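Local coordinates for periplasmic cell division protein (SufI) (Aquifex aeolicus, PDB 6SYY) that probably oxidises its substrates at a mononuclear copper and passes the electrons to oxygen at a three-copper cluster, as a multicopper oxidase, at residues 156-161 against 176-181; 247-252 against 300-305; 405-410 against 515-520; 452-457 against 478-483. All blocks are in the same frame, centred on the assembly; numbering follows the deposited sequence.

Contact 1: residues 156-161 against 176-181; sequences YFYHPH and GMIIIE. With CU (copper (II) ion), chain E; CU (copper (II) ion), chain C; O (oxygen atom), chain F.
Tyr158 lays one face of its ring over Gly176 in a cross-strand glycine-aromatic pair. Gly176 CA sits 3.7 Å from the ring centroid, 23° off the normal. A beta carbon on Gly176 would clash with the ring. CG of Tyr158 lies between its backbone N and carbonyl carbon (chi1 65°), and this turns the ring across to the neighbouring strand. An alanine in place of Tyr158 would probably leave Gly176 CA uncovered and open a gap beside Ile178. Tyr158 OH bonds to Pro93 O.

The other apolar contacts lie on the same face. Ile178 CG1 meets the rim of the Tyr158 ring at CD2, 3.5 Å away. Ile180 CD1 comes over a face of the Tyr156 ring, 4.0 Å from its centroid, as a CH-pi contact.

Four backbone hydrogen bonds join the antiparallel strands. Tyr156 exchanges a pair with Ile178, and Tyr158 a pair with Gly176. On the opposite face, Gly176 O meets the edge of the Phe157 ring, 3.2 Å from Phe157 CD1.

Beyond the pairing come the metal bonds. His159 NE2 binds one copper at 1.8 Å, while its ND1 donates to Pro160 O. His161 NE2 binds the next copper at 2.0 Å, and an oxygen atom bridges the two ions. His159 and His161 form a His-X-His motif, typical of the type 3 copper pair in multicopper oxidases.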
# COMPACT_ATOMS: atom_id res chain seq x y z
N TYR A 156 3.06 3.83 -5.17
CA TYR A 156 3.52 2.50 -4.81
C TYR A 156 4.14 2.57 -3.41
O TYR A 156 4.09 3.59 -2.73
CB TYR A 156 4.45 1.96 -5.89
CG TYR A 156 3.74 1.82 -7.23
CD1 TYR A 156 3.22 0.59 -7.64
CD2 TYR A 156 3.55 2.92 -8.07
CE1 TYR A 156 2.56 0.46 -8.85
CE2 TYR A 156 2.89 2.80 -9.28
CZ TYR A 156 2.39 1.57 -9.67
OH TYR A 156 1.74 1.44 -10.87
N PHE A 157 4.74 1.46 -2.99
CA PHE A 157 4.90 1.18 -1.57
C PHE A 157 6.11 0.26 -1.42
O PHE A 157 6.16 -0.80 -2.04
CB PHE A 157 3.61 0.51 -1.05
CG PHE A 157 3.56 0.28 0.44
CD1 PHE A 157 4.42 0.93 1.31
CD2 PHE A 157 2.62 -0.61 0.96
CE1 PHE A 157 4.34 0.69 2.68
CE2 PHE A 157 2.54 -0.85 2.32
CZ PHE A 157 3.40 -0.20 3.19
N TYR A 158 7.10 0.67 -0.63
CA TYR A 158 8.23 -0.21 -0.33
C TYR A 158 8.29 -0.46 1.17
O TYR A 158 8.15 0.47 1.97
CB TYR A 158 9.56 0.35 -0.86
CG TYR A 158 10.09 1.63 -0.26
CD1 TYR A 158 11.04 1.61 0.75
CD2 TYR A 158 9.70 2.87 -0.74
CE1 TYR A 158 11.57 2.78 1.28
CE2 TYR A 158 10.21 4.05 -0.22
CZ TYR A 158 11.14 4.00 0.79
OH TYR A 158 11.66 5.16 1.32
N HIS A 159 8.49 -1.72 1.53
CA HIS A 159 8.44 -2.17 2.91
C HIS A 159 9.11 -3.53 2.98
O HIS A 159 9.25 -4.21 1.95
CB HIS A 159 6.99 -2.23 3.43
CG HIS A 159 6.13 -3.25 2.75
ND1 HIS A 159 6.23 -4.60 3.01
CD2 HIS A 159 5.15 -3.11 1.84
CE1 HIS A 159 5.34 -5.25 2.28
NE2 HIS A 159 4.67 -4.37 1.55
N PRO A 160 9.54 -3.96 4.16
CA PRO A 160 10.24 -5.24 4.26
C PRO A 160 9.30 -6.42 4.09
O PRO A 160 8.09 -6.34 4.33
CB PRO A 160 10.86 -5.21 5.66
CG PRO A 160 9.98 -4.30 6.41
CD PRO A 160 9.52 -3.26 5.45
N HIS A 161 9.88 -7.54 3.67
CA HIS A 161 9.10 -8.76 3.51
C HIS A 161 9.78 -9.99 4.11
O HIS A 161 9.74 -11.06 3.50
CB HIS A 161 8.85 -9.01 2.02
CG HIS A 161 7.45 -9.44 1.70
ND1 HIS A 161 6.93 -10.64 2.11
CD2 HIS A 161 6.48 -8.82 0.99
CE1 HIS A 161 5.69 -10.75 1.67
NE2 HIS A 161 5.39 -9.66 0.99
N GLY A 176 7.83 3.12 3.19
CA GLY A 176 8.00 4.31 2.39
C GLY A 176 7.11 4.26 1.16
O GLY A 176 6.65 3.19 0.75
N MET A 177 6.89 5.44 0.58
CA MET A 177 6.07 5.60 -0.60
C MET A 177 6.94 5.75 -1.84
O MET A 177 8.03 6.34 -1.79
CB MET A 177 5.15 6.82 -0.45
CG MET A 177 4.38 7.19 -1.71
SD MET A 177 3.27 8.60 -1.50
CE MET A 177 2.04 7.92 -0.38
N ILE A 178 6.45 5.21 -2.95
CA ILE A 178 7.04 5.37 -4.28
C ILE A 178 6.03 6.09 -5.16
O ILE A 178 4.84 5.77 -5.13
CB ILE A 178 7.43 4.01 -4.89
CG1 ILE A 178 8.50 3.32 -4.05
CG2 ILE A 178 7.88 4.16 -6.34
CD1 ILE A 178 8.80 1.90 -4.49
N ILE A 179 6.50 7.06 -5.94
CA ILE A 179 5.68 7.74 -6.94
C ILE A 179 6.30 7.50 -8.30
O ILE A 179 7.41 7.98 -8.58
CB ILE A 179 5.53 9.24 -6.66
CG1 ILE A 179 4.66 9.48 -5.43
CG2 ILE A 179 4.92 9.92 -7.87
CD1 ILE A 179 4.53 10.95 -5.08
N ILE A 180 5.58 6.77 -9.16
CA ILE A 180 5.98 6.58 -10.55
C ILE A 180 5.30 7.64 -11.40
O ILE A 180 4.15 8.01 -11.15
CB ILE A 180 5.63 5.16 -11.03
CG1 ILE A 180 6.43 4.12 -10.26
CG2 ILE A 180 5.90 5.01 -12.52
CD1 ILE A 180 6.15 2.70 -10.71
N GLU A 181 6.02 8.15 -12.39
CA GLU A 181 5.50 9.14 -13.31
C GLU A 181 5.56 8.60 -14.73
O GLU A 181 6.53 7.94 -15.11
CB GLU A 181 6.28 10.45 -13.20
CG GLU A 181 6.14 11.12 -11.84
CD GLU A 181 6.98 12.38 -11.72
OE1 GLU A 181 8.20 12.31 -11.98
OE2 GLU A 181 6.42 13.43 -11.36
CU CU E . 3.06 -4.74 0.79
CU CU C . 3.90 -9.05 -0.22
O O F . 3.47 -7.10 0.42

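Contact 2: residues 247-252 against 300-305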
# COMPACT_ATOMS: atom_id res chain seq x y z
N ILE A 247 -7.39 22.85 -5.64
CA ILE A 247 -7.46 21.40 -5.72
C ILE A 247 -6.17 20.82 -5.17
O ILE A 247 -5.07 21.21 -5.58
CB ILE A 247 -7.71 20.93 -7.16
CG1 ILE A 247 -9.11 21.35 -7.62
CG2 ILE A 247 -7.49 19.42 -7.27
CD1 ILE A 247 -9.34 21.17 -9.11
N TYR A 248 -6.29 19.89 -4.23
CA TYR A 248 -5.16 19.15 -3.69
C TYR A 248 -5.28 17.68 -4.09
O TYR A 248 -6.38 17.11 -4.09
CB TYR A 248 -5.08 19.25 -2.17
CG TYR A 248 -4.52 20.56 -1.67
CD1 TYR A 248 -5.25 21.73 -1.76
CD2 TYR A 248 -3.26 20.62 -1.08
CE1 TYR A 248 -4.74 22.93 -1.31
CE2 TYR A 248 -2.74 21.81 -0.62
CZ TYR A 248 -3.48 22.97 -0.74
OH TYR A 248 -2.98 24.17 -0.28
N ARG A 249 -4.15 17.08 -4.43
CA ARG A 249 -4.07 15.64 -4.61
C ARG A 249 -3.47 15.02 -3.36
O ARG A 249 -2.39 15.44 -2.91
CB ARG A 249 -3.23 15.29 -5.83
CG ARG A 249 -2.93 13.81 -5.96
CD ARG A 249 -2.14 13.54 -7.21
NE ARG A 249 -2.06 12.12 -7.51
CZ ARG A 249 -1.65 11.64 -8.68
NH1 ARG A 249 -1.30 12.49 -9.65
NH2 ARG A 249 -1.60 10.34 -8.89
N PHE A 250 -4.16 14.05 -2.78
CA PHE A 250 -3.64 13.30 -1.64
C PHE A 250 -3.46 11.85 -2.04
O PHE A 250 -4.40 11.21 -2.52
CB PHE A 250 -4.56 13.43 -0.43
CG PHE A 250 -4.73 14.83 0.05
CD1 PHE A 250 -3.72 15.46 0.75
CD2 PHE A 250 -5.90 15.53 -0.20
CE1 PHE A 250 -3.87 16.77 1.19
CE2 PHE A 250 -6.06 16.83 0.24
CZ PHE A 250 -5.04 17.45 0.93
N ARG A 251 -2.24 11.34 -1.86
CA ARG A 251 -1.92 9.93 -2.10
C ARG A 251 -2.03 9.21 -0.77
O ARG A 251 -1.09 9.21 0.03
CB ARG A 251 -0.53 9.80 -2.70
CG ARG A 251 -0.39 10.47 -4.04
CD ARG A 251 1.04 10.49 -4.50
NE ARG A 251 1.21 11.28 -5.71
CZ ARG A 251 1.30 10.76 -6.93
NH1 ARG A 251 1.24 9.44 -7.11
NH2 ARG A 251 1.44 11.56 -7.97
N ILE A 252 -3.18 8.60 -0.53
CA ILE A 252 -3.43 7.94 0.74
C ILE A 252 -2.86 6.53 0.68
O ILE A 252 -3.21 5.74 -0.20
CB ILE A 252 -4.93 7.91 1.07
CG1 ILE A 252 -5.47 9.35 1.14
CG2 ILE A 252 -5.16 7.17 2.38
CD1 ILE A 252 -6.97 9.42 1.20
N ARG A 300 -3.69 1.72 -1.84
CA ARG A 300 -3.35 3.12 -2.02
C ARG A 300 -4.45 3.77 -2.85
O ARG A 300 -4.79 3.26 -3.93
CB ARG A 300 -1.98 3.31 -2.69
CG ARG A 300 -0.78 2.92 -1.82
CD ARG A 300 -0.32 1.51 -2.11
NE ARG A 300 0.11 1.38 -3.50
CZ ARG A 300 0.32 0.22 -4.11
NH1 ARG A 300 0.12 -0.92 -3.45
NH2 ARG A 300 0.71 0.18 -5.38
N ILE A 301 -5.01 4.86 -2.35
CA ILE A 301 -6.08 5.59 -3.03
C ILE A 301 -5.59 7.01 -3.28
O ILE A 301 -5.24 7.72 -2.33
CB ILE A 301 -7.38 5.59 -2.21
CG1 ILE A 301 -7.71 4.18 -1.72
CG2 ILE A 301 -8.54 6.15 -3.04
CD1 ILE A 301 -7.99 3.18 -2.84
N ASP A 302 -5.54 7.41 -4.54
CA ASP A 302 -5.27 8.80 -4.92
C ASP A 302 -6.59 9.55 -5.04
O ASP A 302 -7.48 9.12 -5.79
CB ASP A 302 -4.50 8.87 -6.24
CG ASP A 302 -3.05 8.43 -6.10
OD1 ASP A 302 -2.81 7.34 -5.55
OD2 ASP A 302 -2.16 9.17 -6.57
N ILE A 303 -6.71 10.66 -4.32
CA ILE A 303 -7.93 11.46 -4.36
C ILE A 303 -7.59 12.90 -4.71
O ILE A 303 -6.49 13.39 -4.46
CB ILE A 303 -8.72 11.42 -3.03
CG1 ILE A 303 -7.90 12.05 -1.90
CG2 ILE A 303 -9.16 9.98 -2.72
CD1 ILE A 303 -8.70 12.30 -0.63
N LEU A 304 -8.57 13.58 -5.32
CA LEU A 304 -8.55 15.02 -5.52
C LEU A 304 -9.59 15.65 -4.59
O LEU A 304 -10.73 15.19 -4.54
CB LEU A 304 -8.87 15.40 -6.97
CG LEU A 304 -7.87 15.08 -8.09
CD1 LEU A 304 -8.42 15.53 -9.43
CD2 LEU A 304 -6.50 15.70 -7.83
N VAL A 305 -9.18 16.68 -3.86
CA VAL A 305 -10.06 17.41 -2.96
C VAL A 305 -10.03 18.87 -3.38
O VAL A 305 -8.95 19.48 -3.44
CB VAL A 305 -9.65 17.25 -1.49
CG1 VAL A 305 -10.64 17.96 -0.59
CG2 VAL A 305 -9.56 15.78 -1.12
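Ile303 and Phe250 meet at the centre of the apolar face, Ile303 CG1 lying 3.9 Å from Phe250 CB. CG1 of Ile303 stands between its backbone N and carbonyl carbon (chi1 64°), and the chain carries CD1 on to Ile252 CD1, 3.8 Å away. Val305 CG2 touches the edge of the Phe250 ring in its plane, at CD2. On the other face, Leu304 CD2 packs against Ile247 CG2 and Arg249 CB.

The backbones pair antiparallel through six hydrogen bonds. Tyr248 pairs with Val305, Phe250 with Ile303 and Ile252 with Ile301, each giving and taking one.

The polar edge is a salt-bridge network. Arg249 runs out extended, and its NH2 reaches Asp302 OD2 at 2.7 Å, in the guanidinium plane. Arg249 NE adds a weak bond. Arg251 sets a guanidinium face to OD2, its NH1 3.5 Å away, so charge alone acts there. The two guanidinium groups lie face to face, and the carboxylate probably offsets their repulsion.

Thr155 OG1 bonds both Arg251 NH1 and Asp302 OD1. Arg249 NH1 also pairs with Glu185 of helix 183-192, and Arg251 NE with Asp200. Strand 247-254 is flanked by strand 200-208, and strand 300-306 pairs onward with strand 270-279.

Contact 3: residues 405-410 against 515-520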
# COMPACT_ATOMS: atom_id res chain seq x y z
N MET A 405 -7.60 -21.47 14.90
CA MET A 405 -7.01 -20.14 15.10
C MET A 405 -5.77 -19.92 14.25
O MET A 405 -4.83 -19.23 14.66
CB MET A 405 -6.68 -19.88 16.58
CG MET A 405 -7.88 -19.85 17.51
SD MET A 405 -7.44 -19.17 19.12
CE MET A 405 -5.93 -20.07 19.49
N VAL A 406 -5.74 -20.50 13.05
CA VAL A 406 -4.67 -20.26 12.08
C VAL A 406 -5.33 -20.09 10.72
O VAL A 406 -6.00 -21.01 10.24
CB VAL A 406 -3.64 -21.40 12.04
CG1 VAL A 406 -2.57 -21.09 11.00
CG2 VAL A 406 -3.01 -21.62 13.41
N PHE A 407 -5.14 -18.93 10.09
CA PHE A 407 -5.79 -18.66 8.82
C PHE A 407 -5.11 -19.42 7.69
O PHE A 407 -3.88 -19.48 7.62
CB PHE A 407 -5.78 -17.16 8.52
CG PHE A 407 -6.72 -16.37 9.37
CD1 PHE A 407 -8.08 -16.65 9.37
CD2 PHE A 407 -6.25 -15.32 10.15
CE1 PHE A 407 -8.95 -15.91 10.16
CE2 PHE A 407 -7.11 -14.59 10.94
CZ PHE A 407 -8.46 -14.88 10.94
N THR A 408 -5.92 -19.98 6.79
CA THR A 408 -5.43 -20.84 5.72
C THR A 408 -5.81 -20.29 4.36
O THR A 408 -6.78 -19.53 4.21
CB THR A 408 -5.97 -22.27 5.84
OG1 THR A 408 -7.40 -22.25 5.68
CG2 THR A 408 -5.61 -22.87 7.19
N ILE A 409 -5.04 -20.69 3.36
CA ILE A 409 -5.32 -20.42 1.96
C ILE A 409 -5.38 -21.78 1.28
O ILE A 409 -4.36 -22.47 1.15
CB ILE A 409 -4.25 -19.53 1.32
CG1 ILE A 409 -4.18 -18.18 2.02
CG2 ILE A 409 -4.54 -19.33 -0.16
CD1 ILE A 409 -3.02 -17.31 1.58
N ASN A 410 -6.58 -22.18 0.85
CA ASN A 410 -6.81 -23.50 0.26
C ASN A 410 -6.26 -24.60 1.17
O ASN A 410 -5.58 -25.53 0.72
CB ASN A 410 -6.22 -23.58 -1.14
CG ASN A 410 -7.10 -22.90 -2.18
OD1 ASN A 410 -8.17 -22.39 -1.87
ND2 ASN A 410 -6.64 -22.89 -3.43
N HIS A 515 -0.10 -12.46 7.46
CA HIS A 515 1.03 -12.82 6.62
C HIS A 515 2.16 -13.44 7.44
O HIS A 515 2.72 -14.48 7.07
CB HIS A 515 1.51 -11.59 5.85
CG HIS A 515 2.92 -11.68 5.36
ND1 HIS A 515 3.99 -11.35 6.15
CD2 HIS A 515 3.42 -12.05 4.17
CE1 HIS A 515 5.11 -11.52 5.47
NE2 HIS A 515 4.79 -11.95 4.26
N ASP A 516 2.48 -12.84 8.59
CA ASP A 516 3.58 -13.33 9.41
C ASP A 516 3.29 -14.72 9.97
O ASP A 516 4.19 -15.56 10.08
CB ASP A 516 3.89 -12.36 10.55
CG ASP A 516 4.83 -11.25 10.13
OD1 ASP A 516 5.44 -11.36 9.05
OD2 ASP A 516 4.97 -10.26 10.88
N GLU A 517 2.04 -14.99 10.33
CA GLU A 517 1.68 -16.28 10.88
C GLU A 517 1.30 -17.30 9.81
O GLU A 517 0.80 -18.38 10.15
CB GLU A 517 0.56 -16.13 11.91
CG GLU A 517 -0.70 -15.52 11.39
CD GLU A 517 -1.51 -14.86 12.49
OE1 GLU A 517 -0.96 -14.69 13.60
OE2 GLU A 517 -2.68 -14.51 12.24
N GLY A 518 1.55 -16.99 8.54
CA GLY A 518 1.57 -18.00 7.50
C GLY A 518 0.52 -17.88 6.42
O GLY A 518 0.46 -18.76 5.55
N MET A 519 -0.32 -16.85 6.42
CA MET A 519 -1.32 -16.66 5.38
C MET A 519 -0.66 -16.18 4.10
O MET A 519 -0.87 -15.04 3.67
CB MET A 519 -2.38 -15.66 5.86
CG MET A 519 -3.67 -15.71 5.08
SD MET A 519 -5.04 -14.93 5.95
CE MET A 519 -6.39 -15.31 4.83
N MET A 520 0.14 -17.04 3.48
CA MET A 520 0.99 -16.66 2.36
C MET A 520 1.38 -17.93 1.61
O MET A 520 1.74 -18.93 2.24
CB MET A 520 2.22 -15.91 2.88
CG MET A 520 3.36 -15.75 1.91
SD MET A 520 4.70 -14.78 2.65
CE MET A 520 4.81 -15.51 4.28
O HOH W 1 -1.85 -18.10 8.85
O HOH W 2 -3.14 -17.04 10.27
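Phe407 and Ile409 pack against Met519 where a Schellman motif ends helix 512-516. Gly518, at positive phi, is its C-prime residue: Gly518 N bonds to His515 O, and Met519 N is set toward His514 O. A beta carbon on Gly518 would collide with the carbonyl oxygen of Glu517.

The apolar contacts centre on Met519, which is extended beyond CG. Its SD lies 3.5 Å from Phe407 CB. The same sulfur is 5.0 Å from the Phe407 ring centroid in an oblique Met-aromatic contact. Met519 was modelled in two conformers, so its side-chain contacts, including the approach to copper, are those of one. Ile409 CD1 comes in at about a right angle to this chain, 3.9 Å from Met519 CG.

The Met519 side chain is about 3 Å, by nearest atoms, from a copper, consistent with the axial position of a type 1 site. His451, Cys509 and His514 bind that ion. The Phe407 ring meets the rings of His451 and His514.

Polar links run through water. One water donates to Phe407 O at 2.7 Å and weakly to Glu517 O. A second accepts from Phe407 N at 2.8 Å and gives a weak bond to Glu517 OE2, 3.2 Å away.

Contact 4: residues 452-457 against 478-483. With CU (copper (II) ion), chain C.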
# COMPACT_ATOMS: atom_id res chain seq x y z
N PRO A 452 -7.42 -8.27 3.40
CA PRO A 452 -7.00 -7.59 2.17
C PRO A 452 -5.98 -8.44 1.42
O PRO A 452 -4.81 -8.50 1.79
CB PRO A 452 -6.39 -6.28 2.68
CG PRO A 452 -5.85 -6.63 4.04
CD PRO A 452 -6.71 -7.76 4.58
N MET A 453 -6.43 -9.12 0.37
CA MET A 453 -5.62 -10.11 -0.32
C MET A 453 -4.78 -9.45 -1.41
O MET A 453 -5.30 -8.71 -2.25
CB MET A 453 -6.49 -11.21 -0.92
CG MET A 453 -7.24 -12.03 0.12
SD MET A 453 -6.13 -12.83 1.30
CE MET A 453 -5.11 -13.81 0.19
N HIS A 454 -3.48 -9.73 -1.39
CA HIS A 454 -2.51 -9.12 -2.29
C HIS A 454 -1.80 -10.21 -3.07
O HIS A 454 -1.43 -11.25 -2.51
CB HIS A 454 -1.52 -8.27 -1.49
CG HIS A 454 -0.38 -7.72 -2.30
ND1 HIS A 454 -0.57 -6.92 -3.40
CD2 HIS A 454 0.96 -7.85 -2.15
CE1 HIS A 454 0.61 -6.59 -3.90
NE2 HIS A 454 1.55 -7.14 -3.16
N ILE A 455 -1.63 -10.00 -4.38
CA ILE A 455 -0.79 -10.85 -5.21
C ILE A 455 0.38 -10.02 -5.70
O ILE A 455 0.24 -8.82 -5.97
CB ILE A 455 -1.55 -11.46 -6.41
CG1 ILE A 455 -2.13 -10.36 -7.31
CG2 ILE A 455 -2.65 -12.40 -5.94
CD1 ILE A 455 -2.73 -10.89 -8.59
N HIS A 456 1.55 -10.65 -5.77
CA HIS A 456 2.72 -10.04 -6.38
C HIS A 456 2.72 -10.30 -7.88
O HIS A 456 2.00 -11.17 -8.38
CB HIS A 456 4.00 -10.57 -5.74
CG HIS A 456 4.16 -10.23 -4.29
ND1 HIS A 456 5.38 -10.24 -3.65
CD2 HIS A 456 3.25 -9.87 -3.36
CE1 HIS A 456 5.22 -9.90 -2.39
NE2 HIS A 456 3.94 -9.67 -2.18
N GLY A 457 3.53 -9.54 -8.60
CA GLY A 457 3.79 -9.79 -10.01
C GLY A 457 2.89 -9.09 -11.01
O GLY A 457 3.36 -8.69 -12.08
N LYS A 478 -5.80 -2.93 -9.67
CA LYS A 478 -5.58 -3.10 -8.25
C LYS A 478 -4.48 -4.13 -8.01
O LYS A 478 -4.16 -4.93 -8.90
CB LYS A 478 -6.87 -3.56 -7.56
CG LYS A 478 -8.04 -2.61 -7.74
CD LYS A 478 -7.96 -1.45 -6.77
CE LYS A 478 -8.20 -1.93 -5.35
NZ LYS A 478 -7.91 -0.86 -4.36
N ASP A 479 -3.89 -4.10 -6.81
CA ASP A 479 -3.07 -5.23 -6.35
C ASP A 479 -3.45 -5.71 -4.95
O ASP A 479 -2.87 -6.70 -4.49
CB ASP A 479 -1.57 -4.90 -6.41
CG ASP A 479 -1.15 -3.77 -5.49
OD1 ASP A 479 -1.49 -3.79 -4.29
OD2 ASP A 479 -0.43 -2.87 -5.97
N THR A 480 -4.40 -5.06 -4.28
CA THR A 480 -4.89 -5.49 -2.97
C THR A 480 -6.40 -5.29 -2.93
O THR A 480 -6.87 -4.15 -3.05
CB THR A 480 -4.22 -4.70 -1.84
OG1 THR A 480 -2.79 -4.79 -1.96
CG2 THR A 480 -4.64 -5.25 -0.49
N VAL A 481 -7.16 -6.36 -2.73
CA VAL A 481 -8.62 -6.29 -2.73
C VAL A 481 -9.15 -6.68 -1.36
O VAL A 481 -8.73 -7.69 -0.79
CB VAL A 481 -9.25 -7.15 -3.84
CG1 VAL A 481 -8.85 -8.61 -3.70
CG2 VAL A 481 -10.78 -7.00 -3.84
N ILE A 482 -10.07 -5.87 -0.83
CA ILE A 482 -10.72 -6.18 0.44
C ILE A 482 -11.69 -7.33 0.24
O ILE A 482 -12.52 -7.30 -0.68
CB ILE A 482 -11.44 -4.94 0.99
CG1 ILE A 482 -10.46 -3.81 1.30
CG2 ILE A 482 -12.26 -5.30 2.22
CD1 ILE A 482 -11.13 -2.54 1.75
N VAL A 483 -11.61 -8.33 1.10
CA VAL A 483 -12.53 -9.46 1.08
C VAL A 483 -13.17 -9.54 2.46
O VAL A 483 -12.54 -10.00 3.41
CB VAL A 483 -11.84 -10.78 0.71
CG1 VAL A 483 -12.86 -11.90 0.61
CG2 VAL A 483 -11.07 -10.62 -0.60
CU CU C . 3.90 -9.05 -0.22
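Met453 and Val481 form a hydrogen-bonded antiparallel pair at the edge of a sheet in the copper-binding C-terminal domain. Each gives its N-H to the other's carbonyl, Met453 N lying 2.9 Å from Val481 O. Strand 452-455 leads straight into the copper cluster.

His454 carries the polar contact. Its CG is anti to the backbone N (chi1 173°), which brings ND1 to Asp479 O at 2.6 Å. The bond is fairly straight, at 160°, and the oxygen lies near the ring plane. Seen from the carbonyl, ND1 stands well above its plane. The bond holds the ring's rotation while NE2 binds a copper together with His118. An alanine at His454 would probably leave that copper short of a ligand and Asp479 O without its ring partner.

Asp479 OD1 accepts from Thr480 OG1 at 2.8 Å and from His120 NE2, so it steadies a further copper ligand. His456 NE2 binds another copper at 2.1 Å, with ND1 held by Asp129.

On the same face as His454, Pro452 CB meets Thr480 CG2 at 3.8 Å. On the other face, Met453 CG touches Val483 CG2, and Tyr443 of strand 437-445 packs there. Strand 480-483 is outermost in this chain's sheet; strand 451-455 lies between it and strand 503-509.

All four contacts are largely buried. Contact 3 lies farthest from the chain centre, about 20 Å between centres, and includes partly exposed residues. Contacts 1, 2 and 4 are antiparallel strand pairs; contact 3 joins a short strand to a helix end by methionine packing, with water as its polar link. Contacts 1 and 4 supply histidines to the same type 3 copper. Contact 3 lies beside the type 1 copper, and its Ile409 touches Met453 of contact 4. Contact 2 holds no copper ligand, and its charges form ion pairs. Its Arg300 bonds through NE to Thr155 O and reaches the cluster's second shell, where NH1 forms a salt bridge to Asp479 OD2 of contact 4 at 3.2 Å.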